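Local structure of COG3291: FOG: PKD repeat (Clostridium thermocellum, 1WMX) at residues 52-57 and 167-172; 62-67 and 160-165. The protein probably binds cellulose-type polysaccharides as the family 30 carbohydrate-binding module of CelJ, a much longer protein with probable cellulase activity. All blocks are in the same frame, centred on the assembly; numbering follows the deposited sequence.

Contact 1 (52-57 and 167-172); sequences RLNVQT and PFTVWF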
loop_
_atom_site.group_PDB
_atom_site.type_symbol
_atom_site.label_atom_id
_atom_site.label_comp_id
_atom_site.label_asym_id
_atom_site.label_seq_id
_atom_site.Cartn_x
_atom_site.Cartn_y
_atom_site.Cartn_z
ATOM N N ARG B 52 -11.975 19.376 -0.281
ATOM C CA ARG B 52 -11.975 19.197 1.176
ATOM C C ARG B 52 -11.604 17.805 1.684
ATOM O O ARG B 52 -12.282 16.821 1.376
ATOM C CB ARG B 52 -13.353 19.576 1.742
ATOM C CG ARG B 52 -13.473 19.501 3.284
ATOM C CD ARG B 52 -14.950 19.394 3.705
ATOM N NE ARG B 52 -15.748 20.335 2.938
ATOM C CZ ARG B 52 -16.982 20.123 2.501
ATOM N NH1 ARG B 52 -17.613 18.979 2.757
ATOM N NH2 ARG B 52 -17.565 21.055 1.756
ATOM N N LEU B 53 -10.532 17.740 2.473
ATOM C CA LEU B 53 -10.079 16.494 3.088
ATOM C C LEU B 53 -10.520 16.638 4.546
ATOM O O LEU B 53 -9.848 17.286 5.358
ATOM C CB LEU B 53 -8.563 16.360 2.993
ATOM C CG LEU B 53 -7.942 15.131 3.665
ATOM C CD1 LEU B 53 -8.474 13.866 3.014
ATOM C CD2 LEU B 53 -6.416 15.188 3.549
ATOM N N ASN B 54 -11.645 16.020 4.878
ATOM C CA ASN B 54 -12.230 16.157 6.204
ATOM C C ASN B 54 -12.377 14.887 7.047
ATOM O O ASN B 54 -13.275 14.069 6.819
ATOM C CB ASN B 54 -13.594 16.832 6.043
ATOM C CG ASN B 54 -14.272 17.124 7.364
ATOM O OD1 ASN B 54 -15.494 17.249 7.418
ATOM N ND2 ASN B 54 -13.484 17.254 8.430
ATOM N N VAL B 55 -11.485 14.738 8.022
ATOM C CA VAL B 55 -11.523 13.606 8.935
ATOM C C VAL B 55 -12.299 14.170 10.120
ATOM O O VAL B 55 -11.748 14.897 10.940
ATOM C CB VAL B 55 -10.099 13.187 9.369
ATOM C CG1 VAL B 55 -10.168 12.010 10.323
ATOM C CG2 VAL B 55 -9.279 12.813 8.139
ATOM N N GLN B 56 -13.583 13.838 10.193
ATOM C CA GLN B 56 -14.479 14.358 11.226
ATOM C C GLN B 56 -14.437 13.806 12.648
ATOM O O GLN B 56 -14.709 14.537 13.595
ATOM C CB GLN B 56 -15.912 14.321 10.689
ATOM C CG GLN B 56 -16.097 13.341 9.562
ATOM C CD GLN B 56 -17.299 13.663 8.701
ATOM O OE1 GLN B 56 -17.720 12.849 7.889
ATOM N NE2 GLN B 56 -17.850 14.861 8.867
ATOM N N THR B 57 -14.115 12.535 12.825
ATOM C CA THR B 57 -14.051 12.003 14.181
ATOM C C THR B 57 -12.685 11.391 14.409
ATOM O O THR B 57 -11.959 11.138 13.444
ATOM C CB THR B 57 -15.136 10.942 14.419
ATOM O OG1 THR B 57 -15.015 9.901 13.443
ATOM C CG2 THR B 57 -16.508 11.561 14.314
ATOM N N PRO B 167 -8.648 14.080 14.416
ATOM C CA PRO B 167 -9.559 14.479 13.339
ATOM C C PRO B 167 -9.024 15.815 12.828
ATOM O O PRO B 167 -8.329 16.512 13.572
ATOM C CB PRO B 167 -10.889 14.629 14.059
ATOM C CG PRO B 167 -10.464 15.123 15.406
ATOM C CD PRO B 167 -9.308 14.200 15.728
ATOM N N PHE B 168 -9.327 16.177 11.583
ATOM C CA PHE B 168 -8.829 17.441 11.037
ATOM C C PHE B 168 -9.488 17.798 9.713
ATOM O O PHE B 168 -10.216 16.994 9.130
ATOM C CB PHE B 168 -7.314 17.359 10.823
ATOM C CG PHE B 168 -6.915 16.516 9.634
ATOM C CD1 PHE B 168 -6.794 17.083 8.366
ATOM C CD2 PHE B 168 -6.707 15.146 9.773
ATOM C CE1 PHE B 168 -6.479 16.293 7.252
ATOM C CE2 PHE B 168 -6.392 14.350 8.666
ATOM C CZ PHE B 168 -6.279 14.926 7.406
ATOM N N THR B 169 -9.206 19.006 9.234
ATOM C CA THR B 169 -9.751 19.481 7.972
ATOM C C THR B 169 -8.789 20.412 7.262
ATOM O O THR B 169 -8.213 21.307 7.874
ATOM C CB THR B 169 -11.062 20.246 8.181
ATOM O OG1 THR B 169 -11.983 19.423 8.901
ATOM C CG2 THR B 169 -11.673 20.640 6.838
ATOM N N VAL B 170 -8.602 20.172 5.968
ATOM C CA VAL B 170 -7.763 21.016 5.126
ATOM C C VAL B 170 -8.504 21.152 3.807
ATOM O O VAL B 170 -9.436 20.394 3.517
ATOM C CB VAL B 170 -6.358 20.424 4.848
ATOM C CG1 VAL B 170 -5.551 20.378 6.126
ATOM C CG2 VAL B 170 -6.482 19.048 4.220
ATOM N N TRP B 171 -8.088 22.129 3.019
ATOM C CA TRP B 171 -8.685 22.398 1.730
ATOM C C TRP B 171 -7.549 22.505 0.727
ATOM O O TRP B 171 -6.519 23.108 1.017
ATOM C CB TRP B 171 -9.470 23.708 1.807
ATOM C CG TRP B 171 -10.741 23.594 2.595
ATOM C CD1 TRP B 171 -11.985 23.277 2.108
ATOM C CD2 TRP B 171 -10.903 23.785 4.006
ATOM N NE1 TRP B 171 -12.904 23.269 3.126
ATOM C CE2 TRP B 171 -12.270 23.577 4.303
ATOM C CE3 TRP B 171 -10.027 24.114 5.049
ATOM C CZ2 TRP B 171 -12.785 23.686 5.602
ATOM C CZ3 TRP B 171 -10.534 24.222 6.344
ATOM C CH2 TRP B 171 -11.902 24.008 6.607
ATOM N N PHE B 172 -7.722 21.897 -0.440
ATOM C CA PHE B 172 -6.695 21.937 -1.471
ATOM C C PHE B 172 -7.184 22.785 -2.636
ATOM O O PHE B 172 -8.382 22.966 -2.840
ATOM C CB PHE B 172 -6.365 20.529 -2.007
ATOM C CG PHE B 172 -5.711 19.603 -1.001
ATOM C CD1 PHE B 172 -6.477 18.888 -0.081
ATOM C CD2 PHE B 172 -4.328 19.415 -1.004
ATOM C CE1 PHE B 172 -5.876 17.989 0.820
ATOM C CE2 PHE B 172 -3.715 18.526 -0.111
ATOM C CZ PHE B 172 -4.498 17.809 0.805
#
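Pro167, just ahead of strand 168-172, meets Val55 at the end of its strand, its CB 3.2 Å from Val55 O. That oxygen also takes the hydrogen bond from Phe168 N (2.8 Å), and Phe168 O in turn accepts hydrogen bonds from Val55 N and, weakly, from Asn54 ND2. The Phe168 ring crosses Val55 obliquely, with CE2 only 3.3 Å from Val55 CG2, while Leu53 CD2 lies near the ring plane at its edge. At Thr169, CA points a C-H at Leu53 O (3.4 Å). These are antiparallel strands of one sheet of a beta-sandwich, and 168-172 is an inner strand, since Thr169 and Trp171 bond through their backbones to Lys94 and Lys92. Val170 and Leu53 form a hydrogen-bonded pair in both directions, with Val170 CG2 3.6 Å from Leu53 CB. On the other face Trp171 lies alongside Arg52, NE1 3.8 Å from Arg52 CG, the guanidinium and indole planes 70° apart. Their polar ends go elsewhere: Arg52 NH1 forms a salt bridge to Glu31, and Trp171 NE1 bonds to Asp40. Back on the Leu53 face, Phe172 presents its edge, CE1 3.8 Å from Leu53 CB.

Contact 2 (62-67 and 160-165); sequences GWWISL and FSKRYA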
loop_
_atom_site.group_PDB
_atom_site.type_symbol
_atom_site.label_atom_id
_atom_site.label_comp_id
_atom_site.label_asym_id
_atom_site.label_seq_id
_atom_site.Cartn_x
_atom_site.Cartn_y
_atom_site.Cartn_z
ATOM N N GLY B 62 -8.450 2.598 12.540
ATOM C CA GLY B 62 -7.029 2.426 12.255
ATOM C C GLY B 62 -6.653 3.211 11.003
ATOM O O GLY B 62 -5.472 3.298 10.638
ATOM N N TRP B 63 -7.560 3.622 10.110
ATOM C CA TRP B 63 -7.135 4.072 8.786
ATOM C C TRP B 63 -8.157 4.853 7.958
ATOM O O TRP B 63 -9.362 4.835 8.224
ATOM C CB TRP B 63 -6.697 2.865 7.947
ATOM C CG TRP B 63 -7.860 2.013 7.553
ATOM C CD1 TRP B 63 -8.523 1.108 8.336
ATOM C CD2 TRP B 63 -8.571 2.060 6.310
ATOM N NE1 TRP B 63 -9.602 0.591 7.660
ATOM C CE2 TRP B 63 -9.656 1.159 6.413
ATOM C CE3 TRP B 63 -8.398 2.778 5.121
ATOM C CZ2 TRP B 63 -10.569 0.955 5.369
ATOM C CZ3 TRP B 63 -9.307 2.575 4.082
ATOM C CH2 TRP B 63 -10.378 1.670 4.215
ATOM N N TRP B 64 -7.633 5.542 6.946
ATOM C CA TRP B 64 -8.424 6.294 5.982
ATOM C C TRP B 64 -7.476 6.622 4.847
ATOM O O TRP B 64 -6.289 6.875 5.066
ATOM C CB TRP B 64 -9.026 7.576 6.572
ATOM C CG TRP B 64 -8.056 8.601 7.060
ATOM C CD1 TRP B 64 -7.725 8.854 8.360
ATOM C CD2 TRP B 64 -7.315 9.536 6.268
ATOM N NE1 TRP B 64 -6.829 9.890 8.428
ATOM C CE2 TRP B 64 -6.556 10.329 7.159
ATOM C CE3 TRP B 64 -7.216 9.783 4.892
ATOM C CZ2 TRP B 64 -5.707 11.355 6.722
ATOM C CZ3 TRP B 64 -6.374 10.802 4.455
ATOM C CH2 TRP B 64 -5.629 11.575 5.372
ATOM N N ILE B 65 -7.997 6.603 3.629
ATOM C CA ILE B 65 -7.180 6.872 2.464
ATOM C C ILE B 65 -7.968 7.635 1.413
ATOM O O ILE B 65 -9.186 7.538 1.349
ATOM C CB ILE B 65 -6.696 5.553 1.852
ATOM C CG1 ILE B 65 -5.678 5.823 0.752
ATOM C CG2 ILE B 65 -7.887 4.774 1.298
ATOM C CD1 ILE B 65 -5.069 4.559 0.181
ATOM N N SER B 66 -7.266 8.419 0.603
ATOM C CA SER B 66 -7.906 9.148 -0.479
ATOM C C SER B 66 -7.083 8.952 -1.742
ATOM O O SER B 66 -5.907 9.315 -1.772
ATOM C CB SER B 66 -8.002 10.638 -0.167
ATOM O OG SER B 66 -8.615 11.323 -1.251
ATOM N N LEU B 67 -7.687 8.369 -2.773
ATOM C CA LEU B 67 -6.992 8.154 -4.039
ATOM C C LEU B 67 -7.580 9.073 -5.108
ATOM O O LEU B 67 -8.777 9.047 -5.373
ATOM C CB LEU B 67 -7.115 6.688 -4.488
ATOM C CG LEU B 67 -6.522 5.619 -3.553
ATOM C CD1 LEU B 67 -7.007 4.243 -3.962
ATOM C CD2 LEU B 67 -5.009 5.677 -3.585
ATOM N N PHE B 160 -3.528 10.432 -0.359
ATOM C CA PHE B 160 -3.560 11.115 0.941
ATOM C C PHE B 160 -3.863 9.960 1.888
ATOM O O PHE B 160 -4.638 9.063 1.546
ATOM C CB PHE B 160 -4.696 12.146 1.041
ATOM C CG PHE B 160 -4.554 13.308 0.099
ATOM C CD1 PHE B 160 -5.684 13.988 -0.353
ATOM C CD2 PHE B 160 -3.300 13.708 -0.358
ATOM C CE1 PHE B 160 -5.569 15.047 -1.253
ATOM C CE2 PHE B 160 -3.176 14.763 -1.254
ATOM C CZ PHE B 160 -4.311 15.435 -1.705
ATOM N N SER B 161 -3.276 9.977 3.077
ATOM C CA SER B 161 -3.503 8.886 4.002
ATOM C C SER B 161 -3.233 9.256 5.458
ATOM O O SER B 161 -2.493 10.201 5.761
ATOM C CB SER B 161 -2.636 7.696 3.585
ATOM O OG SER B 161 -2.991 6.543 4.310
ATOM N N LYS B 162 -3.840 8.483 6.353
ATOM C CA LYS B 162 -3.712 8.702 7.781
ATOM C C LYS B 162 -2.278 8.768 8.266
ATOM O O LYS B 162 -1.426 7.984 7.852
ATOM C CB LYS B 162 -4.454 7.602 8.545
ATOM C CG LYS B 162 -4.252 7.627 10.051
ATOM C CD LYS B 162 -5.051 6.523 10.714
ATOM C CE LYS B 162 -4.805 6.474 12.205
ATOM N NZ LYS B 162 -3.379 6.163 12.505
ATOM N N ARG B 163 -2.030 9.717 9.160
ATOM C CA ARG B 163 -0.723 9.908 9.772
ATOM C C ARG B 163 -0.973 9.667 11.267
ATOM O O ARG B 163 -0.467 8.710 11.852
ATOM C CB ARG B 163 -0.248 11.335 9.520
ATOM C CG ARG B 163 0.899 11.805 10.385
ATOM C CD ARG B 163 2.201 11.096 10.093
ATOM N NE ARG B 163 3.332 11.938 10.470
ATOM C CZ ARG B 163 4.433 11.498 11.069
ATOM N NH1 ARG B 163 4.559 10.209 11.370
ATOM N NH2 ARG B 163 5.411 12.349 11.363
ATOM N N TYR B 164 -1.782 10.539 11.864
ATOM C CA TYR B 164 -2.159 10.432 13.268
ATOM C C TYR B 164 -3.676 10.203 13.300
ATOM O O TYR B 164 -4.353 10.390 12.286
ATOM C CB TYR B 164 -1.798 11.720 14.005
ATOM C CG TYR B 164 -0.319 12.025 13.992
ATOM C CD1 TYR B 164 0.602 11.129 14.537
ATOM C CD2 TYR B 164 0.166 13.211 13.438
ATOM C CE1 TYR B 164 1.966 11.405 14.531
ATOM C CE2 TYR B 164 1.531 13.498 13.429
ATOM C CZ TYR B 164 2.424 12.591 13.977
ATOM O OH TYR B 164 3.772 12.869 13.974
ATOM N N ALA B 165 -4.211 9.807 14.450
ATOM C CA ALA B 165 -5.646 9.544 14.552
ATOM C C ALA B 165 -6.479 10.788 14.816
ATOM O O ALA B 165 -7.706 10.723 14.865
ATOM C CB ALA B 165 -5.910 8.502 15.628
HETATM O O HOH W 1 -6.534 11.299 10.517
#
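Ser66 and Phe160 trade two backbone hydrogen bonds, Ser66 N to Phe160 O at 2.9 Å and Phe160 N to Ser66 O at 3.0 Å. Two residues back from Ser66 and two on from Phe160, Lys162 N reaches Trp64 O in a longer bond (3.2 Å), with the non-hydrogen-bonded pair Ile65-Ser161 in between. Both strands sit inside the five-stranded antiparallel sheet of the module: 64-69 has strand 21-25 on its other side and 155-161 has 101-106. Ser66 OG is hydrogen-bonded to Ser23 OG on the neighbouring strand 21-25.

The main packing is an indole laid flat against backbone. Trp64 CG stands between its own N and carbonyl carbon (chi1 62°), and one face of the ring meets the Ser161-Lys162 peptide. Lys162 N lies 3.3 Å above the ring centre, and Ser161 C is over the rim near CH2. Lys162 CB adds a CH-pi contact, 3.6 Å from the centroid of the five-membered ring and 23° off its normal. With chi2 at 179° the Lys162 chain stays extended, and CD comes within 3.3 Å of Gly62 O. Near Phe160, the CB atoms of Phe160 and Ser66 touch at 3.8 Å. Trp63 packs on Asn147 of the second subunit.

The side chain of Lys162 thus meets the indole and Gly62 through its aliphatic carbons, while its backbone N both donates to Trp64 O and covers the ring. With the buried indole lying one face on the Ser161-Lys162 peptide, this part of the contact rests on flat packing as well as on backbone bonds.

In the fold
Coming from the N terminus, the chain lays down strand 48-55, turns through a loop and enters strand 64-69. Contact 2 closes first, when the returning strand 155-161 pairs with 64-69. After a short loop strand 168-178 sets out, and contact 1 closes the wider loop back to 52-57, so the two loops nest without crossing. Each contact belongs to a different sheet, and their centres are 11 Å apart. Between the sheets, Leu53, Val55 and Phe168 of contact 1 pack on the Trp64 indole of contact 2, and the rings of Phe172 and Phe160 stack. Two separate connections, 55 to 64 and that from strand 155-161 to 168, each step from one sheet to the other.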